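Oligopeptide ABC transporter, periplasmic oligopeptide-binding protein, putative (Thermotoga maritima MSB8, PDB 5IPW) probably binds oligopeptides in the periplasm and hands them to an ABC transporter for uptake into the cell. Local coordinates at residues Ala192-Leu195 with Lys196-His199; Met205-Ile208 with Glu209-Met212. All coordinates share one frame; numbering follows the deposited sequence.

In the fold
Both contacts are local turns in series along the chain, and neither nests in nor crosses the other. Contact 1 comes first: helix 192-195 runs on into the 3-10 turn 196-198. A short loop then leads to helix 205-209, where contact 2 pairs Met205-Ile208 with the residues that follow, Glu209-Met212, and the chain goes on to helix 220-227. The centres of the two contacts lie about 12 Å apart. Ile208 CD1 of the second packs against the backbone of the first, 3.5 Å from His199 C, and Gln197 OE1 probably accepts a hydrogen bond from Lys211 NZ. Both contacts rest on helix 220-227, so three successive helices gather in one peripheral region of this family 5 solute-binding protein.

Contact 1 of 2, residues Ala192-Leu195 with Lys196-His199; sequences AHYL and KQFH
The rings of Tyr194 and Phe198 meet edge-to-face (T-shaped): Phe198 presents its edge, with CE2 over one face of Tyr194, the planes inclined at 67° and the centroids 5.7 Å apart. One face of Phe198 carries Gln197 CG above its centre. The pair marks the point where helix 192-195 passes into a 3-10 turn, and Phe198 also packs on Leu223, Phe224 and Lys227 of helix 220-227. An i to i+4 bond, Lys196 N to Ala192 O at 3.0 Å, gives way to an i to i+3 bond, Phe198 N to Leu195 O at 2.9 Å.

Gln197 folds back over the helix end. Its CG lies between the backbone N and the carbonyl carbon (chi1 67°), and from there the extended chain brings NE2 to Tyr194 O at 3.0 Å. This bond lies in both the carbonyl and the amide plane, with an N-H...O angle of 161°. The other end of the amide, OE1, meets Lys211 NZ, while Tyr194 OH bonds Asn233. An alanine here removes the carboxamide and CG; Tyr194 O would then probably be left with little more than a weak water bond, Lys211 without this mate, and a gap would open over the Phe198 face.

A water stitches the same turn together, accepting from Gln197 N and donating to His193 O, with a weak bond to Tyr194 O. The Lys196 chain runs alongside Ala192, its CE 4.0 Å from Ala192 CB.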
loop_
_atom_site.group_PDB
_atom_site.type_symbol
_atom_site.label_atom_id
_atom_site.label_comp_id
_atom_site.label_asym_id
_atom_site.label_seq_id
_atom_site.Cartn_x
_atom_site.Cartn_y
_atom_site.Cartn_z
ATOM N N ALA A 192 23.923 14.735 1.121
ATOM C CA ALA A 192 25.060 14.987 0.242
ATOM C C ALA A 192 26.326 15.325 1.018
ATOM O O ALA A 192 27.416 14.901 0.647
ATOM C CB ALA A 192 24.729 16.106 -0.724
ATOM N N HIS A 193 26.187 16.072 2.106
ATOM C CA HIS A 193 27.357 16.489 2.888
ATOM C C HIS A 193 28.130 15.292 3.444
ATOM O O HIS A 193 29.346 15.374 3.644
ATOM C CB HIS A 193 26.951 17.444 4.017
ATOM C CG HIS A 193 26.276 16.774 5.173
ATOM N ND1 HIS A 193 24.944 16.414 5.156
ATOM C CD2 HIS A 193 26.751 16.405 6.387
ATOM C CE1 HIS A 193 24.629 15.847 6.307
ATOM N NE2 HIS A 193 25.707 15.834 7.075
ATOM N N TYR A 194 27.418 14.192 3.694
ATOM C CA TYR A 194 28.026 12.954 4.166
ATOM C C TYR A 194 28.427 12.024 3.026
ATOM O O TYR A 194 29.484 11.407 3.092
ATOM C CB TYR A 194 27.069 12.202 5.099
ATOM C CG TYR A 194 27.597 10.854 5.566
ATOM C CD1 TYR A 194 28.596 10.767 6.532
ATOM C CD2 TYR A 194 27.094 9.664 5.036
ATOM C CE1 TYR A 194 29.083 9.536 6.955
ATOM C CE2 TYR A 194 27.569 8.428 5.457
ATOM C CZ TYR A 194 28.565 8.368 6.409
ATOM O OH TYR A 194 29.031 7.145 6.820
ATOM N N LEU A 195 27.585 11.913 2.001
ATOM C CA LEU A 195 27.758 10.876 0.977
ATOM C C LEU A 195 28.697 11.220 -0.185
ATOM O O LEU A 195 29.257 10.316 -0.813
ATOM C CB LEU A 195 26.399 10.463 0.412
ATOM C CG LEU A 195 25.555 9.623 1.367
ATOM C CD1 LEU A 195 24.154 9.447 0.810
ATOM C CD2 LEU A 195 26.195 8.269 1.622
ATOM N N LYS A 196 28.864 12.509 -0.474
ATOM C CA LYS A 196 29.691 12.943 -1.609
ATOM C C LYS A 196 31.132 12.427 -1.549
ATOM O O LYS A 196 31.767 12.253 -2.591
ATOM C CB LYS A 196 29.693 14.466 -1.730
ATOM C CG LYS A 196 28.474 15.019 -2.434
ATOM C CD LYS A 196 28.531 16.533 -2.533
ATOM C CE LYS A 196 27.489 17.051 -3.515
ATOM N NZ LYS A 196 27.505 18.536 -3.650
ATOM N N GLN A 197 31.647 12.188 -0.341
ATOM C CA GLN A 197 32.998 11.628 -0.177
ATOM C C GLN A 197 33.139 10.210 -0.746
ATOM O O GLN A 197 34.254 9.741 -0.948
ATOM C CB GLN A 197 33.411 11.624 1.295
ATOM C CG GLN A 197 32.599 10.687 2.168
ATOM C CD GLN A 197 33.057 10.735 3.598
ATOM O OE1 GLN A 197 34.227 10.490 3.880
ATOM N NE2 GLN A 197 32.152 11.066 4.513
ATOM N N PHE A 198 32.009 9.539 -0.980
ATOM C CA PHE A 198 31.973 8.188 -1.545
ATOM C C PHE A 198 31.534 8.155 -3.014
ATOM O O PHE A 198 31.339 7.079 -3.582
ATOM C CB PHE A 198 31.015 7.326 -0.722
ATOM C CG PHE A 198 31.298 7.351 0.748
ATOM C CD1 PHE A 198 32.490 6.850 1.245
ATOM C CD2 PHE A 198 30.378 7.875 1.638
ATOM C CE1 PHE A 198 32.761 6.867 2.603
ATOM C CE2 PHE A 198 30.644 7.900 2.998
ATOM C CZ PHE A 198 31.837 7.396 3.481
ATOM N N HIS A 199 31.395 9.329 -3.627
ATOM C CA HIS A 199 30.834 9.450 -4.965
ATOM C C HIS A 199 31.867 10.020 -5.941
ATOM O O HIS A 199 32.330 11.143 -5.757
ATOM C CB HIS A 199 29.600 10.348 -4.924
ATOM C CG HIS A 199 28.663 10.142 -6.071
ATOM N ND1 HIS A 199 28.875 10.704 -7.308
ATOM C CD2 HIS A 199 27.506 9.449 -6.166
ATOM C CE1 HIS A 199 27.891 10.363 -8.120
ATOM N NE2 HIS A 199 27.044 9.602 -7.452
HETATM O O HOH W 1 31.154 13.891 1.964
#

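Contact 2 of 2, residues Met205-Ile208 with Glu209-Met212; sequences MEEI and EKKM
Ile208 O is gripped by two successive backbone amides, Lys211 N at 3.1 Å and Met212 N in a weak bond at 3.3 Å, so that one carbonyl takes both an i+3 and a weak i+4 amide. Earlier in the same helical turn, Glu209 N makes a regular i to i+4 bond to Met205 O at 3.0 Å, whereas Lys210 N is held by weak bonds to Glu206 O and Glu207 O.

Glu207 and Lys210 run alongside each other in the same direction and form an i to i+3 salt bridge on the outer surface. Lys210 NZ reaches OE2 of Glu207 at 3.1 Å on the syn side, 20° out of the carboxylate plane. A bend at chi3 of Lys210 (100°) turns the ammonium toward the acid, while the aliphatic part of the chain passes Glu206 O. Glu209 runs across Met205 at a slant, its OE1 being 3.9 Å from Met205 CG.

The inner side of the turn is apolar. Ile208 and Met205 pack on Pro200 of the preceding loop and on Trp220, and Met212 touches Trp220 and Leu223, seating helix 205-209 against helix 220-227.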
loop_
_atom_site.group_PDB
_atom_site.type_symbol
_atom_site.label_atom_id
_atom_site.label_comp_id
_atom_site.label_asym_id
_atom_site.label_seq_id
_atom_site.Cartn_x
_atom_site.Cartn_y
_atom_site.Cartn_z
ATOM N N MET A 205 38.569 9.491 -7.530
ATOM C CA MET A 205 38.468 8.045 -7.383
ATOM C C MET A 205 39.563 7.453 -6.496
ATOM O O MET A 205 39.328 6.460 -5.817
ATOM C CB MET A 205 38.492 7.370 -8.757
ATOM C CG MET A 205 38.087 5.905 -8.733
ATOM S SD MET A 205 36.420 5.641 -8.096
ATOM C CE MET A 205 35.470 5.765 -9.610
ATOM N N GLU A 206 40.752 8.052 -6.505
ATOM C CA GLU A 206 41.854 7.584 -5.645
ATOM C C GLU A 206 41.541 7.751 -4.164
ATOM O O GLU A 206 41.948 6.931 -3.345
ATOM C CB GLU A 206 43.203 8.256 -5.980
ATOM C CG GLU A 206 43.162 9.746 -6.283
ATOM C CD GLU A 206 43.129 10.040 -7.779
ATOM O OE1 GLU A 206 42.088 10.532 -8.274
ATOM O OE2 GLU A 206 44.142 9.763 -8.466
ATOM N N GLU A 207 40.828 8.818 -3.820
ATOM C CA GLU A 207 40.443 9.056 -2.433
ATOM C C GLU A 207 39.362 8.092 -2.004
ATOM O O GLU A 207 39.346 7.654 -0.852
ATOM C CB GLU A 207 39.974 10.496 -2.244
ATOM C CG GLU A 207 41.089 11.510 -2.414
ATOM C CD GLU A 207 42.266 11.224 -1.495
ATOM O OE1 GLU A 207 42.090 11.294 -0.255
ATOM O OE2 GLU A 207 43.362 10.917 -2.016
ATOM N N ILE A 208 38.469 7.764 -2.936
ATOM C CA ILE A 208 37.413 6.790 -2.687
ATOM C C ILE A 208 37.987 5.394 -2.449
ATOM O O ILE A 208 37.559 4.696 -1.527
ATOM C CB ILE A 208 36.386 6.751 -3.838
ATOM C CG1 ILE A 208 35.595 8.062 -3.863
ATOM C CG2 ILE A 208 35.430 5.571 -3.679
ATOM C CD1 ILE A 208 34.669 8.214 -5.047
ATOM N N GLU A 209 38.958 4.996 -3.267
ATOM C CA GLU A 209 39.583 3.675 -3.128
ATOM C C GLU A 209 40.288 3.491 -1.789
ATOM O O GLU A 209 40.353 2.377 -1.277
ATOM C CB GLU A 209 40.531 3.382 -4.301
ATOM C CG GLU A 209 39.797 2.852 -5.530
ATOM C CD GLU A 209 40.579 2.979 -6.828
ATOM O OE1 GLU A 209 39.999 2.667 -7.890
ATOM O OE2 GLU A 209 41.761 3.386 -6.796
ATOM N N LYS A 210 40.784 4.584 -1.213
ATOM C CA LYS A 210 41.456 4.535 0.087
ATOM C C LYS A 210 40.508 4.235 1.251
ATOM O O LYS A 210 40.959 3.850 2.331
ATOM C CB LYS A 210 42.208 5.845 0.342
ATOM C CG LYS A 210 43.365 6.059 -0.620
ATOM C CD LYS A 210 43.727 7.528 -0.799
ATOM C CE LYS A 210 44.931 7.936 0.041
ATOM N NZ LYS A 210 45.407 9.301 -0.327
ATOM N N LYS A 211 39.204 4.418 1.028
ATOM C CA LYS A 211 38.175 4.149 2.045
ATOM C C LYS A 211 37.469 2.811 1.856
ATOM O O LYS A 211 36.767 2.343 2.766
ATOM C CB LYS A 211 37.138 5.271 2.065
ATOM C CG LYS A 211 37.510 6.418 2.983
ATOM C CD LYS A 211 37.066 7.752 2.407
ATOM C CE LYS A 211 37.256 8.859 3.426
ATOM N NZ LYS A 211 36.918 10.186 2.852
ATOM N N MET A 212 37.630 2.208 0.682
ATOM C CA MET A 212 37.183 0.835 0.478
ATOM C C MET A 212 37.983 -0.096 1.368
ATOM O O MET A 212 39.148 0.161 1.679
ATOM C CB MET A 212 37.366 0.408 -0.966
ATOM C CG MET A 212 36.358 1.006 -1.915
ATOM S SD MET A 212 37.115 1.159 -3.525
ATOM C CE MET A 212 35.754 0.821 -4.599
#